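Local coordinates for glutathione transferase (Leptospira interrogans serovar Lai, PDB 3UBK), which binds glutathione and probably transfers it to electrophilic substrates, as glutathione transferases do, at residues Ser10-Glu24 with Lys195-Lys209. Numbering follows the deposited sequence.
Sequences SISNYVNKVKLGILE and KAGPALVEKDKQILK. With SO4 (sulfate ion), chain C.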
loop_
_atom_site.group_PDB
_atom_site.type_symbol
_atom_site.label_atom_id
_atom_site.label_comp_id
_atom_site.label_asym_id
_atom_site.label_seq_id
_atom_site.Cartn_x
_atom_site.Cartn_y
_atom_site.Cartn_z
ATOM N N SER A 10 -10.348 -9.804 15.777
ATOM C CA SER A 10 -9.462 -10.832 15.246
ATOM C C SER A 10 -9.977 -11.481 13.977
ATOM O O SER A 10 -9.313 -12.349 13.437
ATOM C CB SER A 10 -9.168 -11.912 16.295
ATOM O OG SER A 10 -8.498 -11.371 17.431
ATOM N N ILE A 11 -11.147 -11.063 13.497
ATOM C CA ILE A 11 -11.631 -11.564 12.217
ATOM C C ILE A 11 -11.098 -10.755 11.034
ATOM O O ILE A 11 -11.213 -11.191 9.889
ATOM C CB ILE A 11 -13.177 -11.619 12.126
ATOM C CG1 ILE A 11 -13.792 -10.280 12.531
ATOM C CG2 ILE A 11 -13.738 -12.784 12.955
ATOM C CD1 ILE A 11 -15.267 -10.168 12.173
ATOM N N SER A 12 -10.529 -9.583 11.304
ATOM C CA SER A 12 -9.912 -8.783 10.240
ATOM C C SER A 12 -8.504 -9.272 9.889
ATOM O O SER A 12 -7.635 -9.394 10.764
ATOM C CB SER A 12 -9.858 -7.305 10.634
ATOM O OG SER A 12 -8.977 -6.606 9.756
ATOM N N ASN A 13 -8.252 -9.534 8.611
ATOM C CA ASN A 13 -6.901 -9.913 8.219
ATOM C C ASN A 13 -5.853 -8.791 8.373
ATOM O O ASN A 13 -4.668 -9.066 8.601
ATOM C CB ASN A 13 -6.854 -10.563 6.831
ATOM C CG ASN A 13 -7.712 -9.847 5.809
ATOM O OD1 ASN A 13 -7.385 -9.845 4.621
ATOM N ND2 ASN A 13 -8.809 -9.233 6.257
ATOM N N TYR A 14 -6.287 -7.538 8.265
ATOM C CA TYR A 14 -5.383 -6.405 8.486
ATOM C C TYR A 14 -5.015 -6.247 9.961
ATOM O O TYR A 14 -3.889 -5.892 10.283
ATOM C CB TYR A 14 -5.976 -5.112 7.911
ATOM C CG TYR A 14 -6.030 -5.205 6.398
ATOM C CD1 TYR A 14 -7.159 -5.694 5.751
ATOM C CD2 TYR A 14 -4.922 -4.880 5.626
ATOM C CE1 TYR A 14 -7.195 -5.816 4.359
ATOM C CE2 TYR A 14 -4.953 -4.995 4.240
ATOM C CZ TYR A 14 -6.095 -5.468 3.615
ATOM O OH TYR A 14 -6.137 -5.605 2.243
ATOM N N VAL A 15 -5.965 -6.519 10.849
ATOM C CA VAL A 15 -5.668 -6.557 12.283
ATOM C C VAL A 15 -4.668 -7.680 12.527
ATOM O O VAL A 15 -3.645 -7.508 13.208
ATOM C CB VAL A 15 -6.970 -6.781 13.123
ATOM C CG1 VAL A 15 -6.645 -7.072 14.584
ATOM C CG2 VAL A 15 -7.884 -5.573 13.003
ATOM N N ASN A 16 -4.937 -8.835 11.934
ATOM C CA ASN A 16 -4.095 -9.991 12.158
ATOM C C ASN A 16 -2.691 -9.808 11.612
ATOM O O ASN A 16 -1.729 -10.265 12.223
ATOM C CB ASN A 16 -4.750 -11.263 11.613
ATOM C CG ASN A 16 -5.929 -11.679 12.451
ATOM O OD1 ASN A 16 -6.044 -11.259 13.600
ATOM N ND2 ASN A 16 -6.818 -12.476 11.889
ATOM N N LYS A 17 -2.576 -9.155 10.457
ATOM C CA LYS A 17 -1.269 -8.774 9.930
ATOM C C LYS A 17 -0.432 -8.036 11.000
ATOM O O LYS A 17 0.734 -8.356 11.232
ATOM C CB LYS A 17 -1.461 -7.895 8.685
ATOM C CG LYS A 17 -0.209 -7.184 8.160
ATOM C CD LYS A 17 -0.666 -6.169 7.094
ATOM C CE LYS A 17 0.442 -5.322 6.524
ATOM N NZ LYS A 17 -0.187 -4.193 5.737
ATOM N N VAL A 18 -1.029 -7.042 11.643
ATOM C CA VAL A 18 -0.329 -6.262 12.676
ATOM C C VAL A 18 -0.028 -7.121 13.918
ATOM O O VAL A 18 1.074 -7.085 14.492
ATOM C CB VAL A 18 -1.139 -5.006 13.086
ATOM C CG1 VAL A 18 -0.537 -4.354 14.334
ATOM C CG2 VAL A 18 -1.213 -3.985 11.918
ATOM N N LYS A 19 -1.009 -7.916 14.312
ATOM C CA LYS A 19 -0.895 -8.779 15.485
ATOM C C LYS A 19 0.263 -9.777 15.356
ATOM O O LYS A 19 0.989 -10.043 16.325
ATOM C CB LYS A 19 -2.235 -9.508 15.652
ATOM C CG LYS A 19 -2.581 -9.960 17.028
ATOM C CD LYS A 19 -4.077 -10.290 17.099
ATOM C CE LYS A 19 -4.329 -11.329 18.165
ATOM N NZ LYS A 19 -5.781 -11.654 18.310
ATOM N N LEU A 20 0.439 -10.346 14.162
ATOM C CA LEU A 20 1.552 -11.247 13.912
ATOM C C LEU A 20 2.915 -10.594 14.203
ATOM O O LEU A 20 3.828 -11.226 14.780
ATOM C CB LEU A 20 1.519 -11.745 12.456
ATOM C CG LEU A 20 0.446 -12.771 12.091
ATOM C CD1 LEU A 20 0.197 -12.834 10.554
ATOM C CD2 LEU A 20 0.822 -14.146 12.651
ATOM N N GLY A 21 3.060 -9.339 13.787
ATOM C CA GLY A 21 4.307 -8.599 14.000
ATOM C C GLY A 21 4.535 -8.298 15.470
ATOM O O GLY A 21 5.636 -8.478 15.973
ATOM N N ILE A 22 3.491 -7.844 16.159
ATOM C CA ILE A 22 3.570 -7.567 17.601
ATOM C C ILE A 22 3.954 -8.829 18.385
ATOM O O ILE A 22 4.846 -8.798 19.241
ATOM C CB ILE A 22 2.229 -7.004 18.132
ATOM C CG1 ILE A 22 2.012 -5.561 17.645
ATOM C CG2 ILE A 22 2.167 -7.044 19.676
ATOM C CD1 ILE A 22 0.554 -5.021 17.854
ATOM N N LEU A 23 3.276 -9.936 18.095
ATOM C CA LEU A 23 3.518 -11.196 18.801
ATOM C C LEU A 23 4.917 -11.716 18.548
ATOM O O LEU A 23 5.577 -12.208 19.461
ATOM C CB LEU A 23 2.504 -12.260 18.367
ATOM C CG LEU A 23 1.101 -11.999 18.917
ATOM C CD1 LEU A 23 0.088 -12.959 18.268
ATOM C CD2 LEU A 23 1.125 -12.128 20.458
ATOM N N GLU A 24 5.371 -11.612 17.302
ATOM C CA GLU A 24 6.663 -12.176 16.950
ATOM C C GLU A 24 7.834 -11.458 17.632
ATOM O O GLU A 24 8.832 -12.103 17.987
ATOM C CB GLU A 24 6.839 -12.203 15.431
ATOM C CG GLU A 24 7.972 -13.104 14.982
ATOM C CD GLU A 24 7.662 -14.596 15.169
ATOM O OE1 GLU A 24 6.488 -14.972 15.391
ATOM O OE2 GLU A 24 8.603 -15.393 15.065
ATOM N N LYS A 195 4.340 -22.328 15.134
ATOM C CA LYS A 195 4.843 -21.198 15.899
ATOM C C LYS A 195 3.775 -20.625 16.805
ATOM O O LYS A 195 2.604 -20.533 16.420
ATOM C CB LYS A 195 5.354 -20.103 14.952
ATOM C CG LYS A 195 6.602 -20.514 14.146
ATOM C CD LYS A 195 6.849 -19.544 12.973
ATOM C CE LYS A 195 7.033 -18.112 13.476
ATOM N NZ LYS A 195 8.317 -18.012 14.233
ATOM N N ALA A 196 4.192 -20.200 17.994
ATOM C CA ALA A 196 3.262 -19.693 19.013
ATOM C C ALA A 196 2.445 -18.481 18.576
ATOM O O ALA A 196 1.249 -18.406 18.855
ATOM C CB ALA A 196 4.008 -19.377 20.306
ATOM N N GLY A 197 3.098 -17.521 17.926
ATOM C CA GLY A 197 2.428 -16.295 17.477
ATOM C C GLY A 197 1.377 -16.561 16.398
ATOM O O GLY A 197 0.204 -16.228 16.572
ATOM N N PRO A 198 1.788 -17.156 15.269
ATOM C CA PRO A 198 0.781 -17.448 14.237
ATOM C C PRO A 198 -0.328 -18.370 14.745
ATOM O O PRO A 198 -1.499 -18.183 14.374
ATOM C CB PRO A 198 1.606 -18.127 13.130
ATOM C CG PRO A 198 2.972 -17.481 13.267
ATOM C CD PRO A 198 3.155 -17.398 14.782
ATOM N N ALA A 199 0.019 -19.347 15.585
ATOM C CA ALA A 199 -1.011 -20.223 16.174
ATOM C C ALA A 199 -2.008 -19.420 16.997
ATOM O O ALA A 199 -3.218 -19.641 16.902
ATOM C CB ALA A 199 -0.391 -21.348 17.019
ATOM N N LEU A 200 -1.509 -18.480 17.802
ATOM C CA LEU A 200 -2.386 -17.656 18.642
ATOM C C LEU A 200 -3.315 -16.770 17.794
ATOM O O LEU A 200 -4.516 -16.625 18.080
ATOM C CB LEU A 200 -1.552 -16.786 19.595
ATOM C CG LEU A 200 -2.341 -15.913 20.574
ATOM C CD1 LEU A 200 -3.159 -16.795 21.514
ATOM C CD2 LEU A 200 -1.416 -14.998 21.371
ATOM N N VAL A 201 -2.765 -16.182 16.738
ATOM C CA VAL A 201 -3.584 -15.385 15.822
ATOM C C VAL A 201 -4.734 -16.225 15.229
ATOM O O VAL A 201 -5.892 -15.787 15.212
ATOM C CB VAL A 201 -2.719 -14.755 14.708
ATOM C CG1 VAL A 201 -3.590 -14.260 13.563
ATOM C CG2 VAL A 201 -1.870 -13.613 15.300
ATOM N N GLU A 202 -4.410 -17.422 14.755
ATOM C CA GLU A 202 -5.424 -18.360 14.250
ATOM C C GLU A 202 -6.439 -18.722 15.332
ATOM O O GLU A 202 -7.646 -18.792 15.076
ATOM C CB GLU A 202 -4.764 -19.639 13.743
ATOM C CG GLU A 202 -4.076 -19.468 12.410
ATOM C CD GLU A 202 -5.061 -19.114 11.312
ATOM O OE1 GLU A 202 -5.693 -20.038 10.749
ATOM O OE2 GLU A 202 -5.204 -17.912 11.011
ATOM N N LYS A 203 -5.942 -18.950 16.546
ATOM C CA LYS A 203 -6.812 -19.288 17.659
ATOM C C LYS A 203 -7.789 -18.162 18.022
ATOM O O LYS A 203 -8.991 -18.404 18.180
ATOM C CB LYS A 203 -5.980 -19.698 18.873
ATOM C CG LYS A 203 -6.779 -19.804 20.167
ATOM C CD LYS A 203 -7.914 -20.802 20.040
ATOM C CE LYS A 203 -7.454 -22.111 19.438
ATOM N NZ LYS A 203 -8.554 -23.121 19.445
ATOM N N ASP A 204 -7.285 -16.933 18.169
ATOM C CA ASP A 204 -8.161 -15.799 18.478
ATOM C C ASP A 204 -9.216 -15.595 17.378
ATOM O O ASP A 204 -10.361 -15.219 17.657
ATOM C CB ASP A 204 -7.360 -14.515 18.674
ATOM C CG ASP A 204 -6.700 -14.436 20.049
ATOM O OD1 ASP A 204 -7.095 -15.192 20.963
ATOM O OD2 ASP A 204 -5.782 -13.609 20.218
ATOM N N LYS A 205 -8.819 -15.844 16.138
ATOM C CA LYS A 205 -9.717 -15.710 14.997
ATOM C C LYS A 205 -10.818 -16.756 15.123
ATOM O O LYS A 205 -11.997 -16.453 14.967
ATOM C CB LYS A 205 -8.946 -15.904 13.685
ATOM C CG LYS A 205 -9.814 -15.778 12.425
ATOM C CD LYS A 205 -8.991 -15.507 11.149
ATOM C CE LYS A 205 -8.013 -16.635 10.830
ATOM N NZ LYS A 205 -7.159 -16.365 9.607
ATOM N N GLN A 206 -10.413 -17.984 15.432
ATOM C CA GLN A 206 -11.341 -19.098 15.591
ATOM C C GLN A 206 -12.337 -18.894 16.730
ATOM O O GLN A 206 -13.535 -19.146 16.572
ATOM C CB GLN A 206 -10.568 -20.391 15.808
ATOM C CG GLN A 206 -11.377 -21.639 15.510
ATOM C CD GLN A 206 -10.904 -22.816 16.314
ATOM O OE1 GLN A 206 -10.549 -22.668 17.481
ATOM N NE2 GLN A 206 -10.883 -23.993 15.699
ATOM N N ILE A 207 -11.844 -18.439 17.879
ATOM C CA ILE A 207 -12.695 -18.199 19.032
ATOM C C ILE A 207 -13.826 -17.231 18.697
ATOM O O ILE A 207 -14.989 -17.470 19.041
ATOM C CB ILE A 207 -11.875 -17.612 20.211
ATOM C CG1 ILE A 207 -10.951 -18.668 20.828
ATOM C CG2 ILE A 207 -12.779 -17.019 21.262
ATOM C CD1 ILE A 207 -9.895 -18.052 21.752
ATOM N N LEU A 208 -13.491 -16.119 18.044
ATOM C CA LEU A 208 -14.507 -15.104 17.752
ATOM C C LEU A 208 -15.487 -15.562 16.668
ATOM O O LEU A 208 -16.692 -15.272 16.743
ATOM C CB LEU A 208 -13.870 -13.769 17.349
ATOM C CG LEU A 208 -14.866 -12.628 17.059
ATOM C CD1 LEU A 208 -15.698 -12.283 18.286
ATOM C CD2 LEU A 208 -14.130 -11.376 16.577
ATOM N N LYS A 209 -14.965 -16.255 15.665
ATOM C CA LYS A 209 -15.794 -16.786 14.580
ATOM C C LYS A 209 -16.877 -17.688 15.157
ATOM O O LYS A 209 -18.061 -17.504 14.880
ATOM C CB LYS A 209 -14.950 -17.566 13.567
ATOM C CG LYS A 209 -14.048 -16.706 12.686
ATOM C CD LYS A 209 -14.690 -16.392 11.351
ATOM C CE LYS A 209 -14.599 -17.576 10.397
ATOM N NZ LYS A 209 -13.195 -17.851 9.984
HETATM S S SO4 C . 8.249 -20.022 18.034
HETATM O O1 SO4 C . 7.063 -20.402 18.791
HETATM O O2 SO4 C . 9.297 -19.645 18.980
HETATM O O3 SO4 C . 8.005 -18.883 17.147
HETATM O O4 SO4 C . 8.690 -21.160 17.229
HETATM O O HOH W 1 -6.235 -13.016 15.879
HETATM O O HOH W 2 -5.993 -13.566 9.152
HETATM O O HOH W 3 5.916 -17.050 17.176
#
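Val201 enters as a knob into the hole formed by Asn16, Lys19, Leu20 and Leu23. Its CG2 lies 3.6 Å from Leu23 CD1 and also meets Leu20 CD2, while CG1, anti to the backbone N (chi1 164°), rests against the amide carbon of Asn16. Leu20 CD2 also reaches Pro198, and the side chains of Leu23 and Leu200 cross at about a right angle, CD2 against CD2. At Gly197 the backbones close to 5.4 Å between its CA and that of Leu23. Running 142° apart in direction, helix 13-24 of the thioredoxin-like N-terminal domain packs against the last helix of the all-helical C-terminal domain, a domain interface of the glutathione transferase fold. Farther along, Asn16 ND2 donates to Ser10 O (2.9 Å) from above the carbonyl plane, and the same oxygen rests on CB and CG of Lys205. A water bridges Asn16 OD1, Lys19 NZ and Val201 O. The extended Lys19 chain carries NZ to a salt bridge with Asp204 OD2, although that oxygen is less surely placed; Gln31 binds both Lys19 NZ and Ser10 OG. At the other end Lys195 NZ meets the syn side of Glu24 OE2 (2.8 Å) and donates to a sulfate, probably from the crystallisation liquor, which also accepts from Ala196 N.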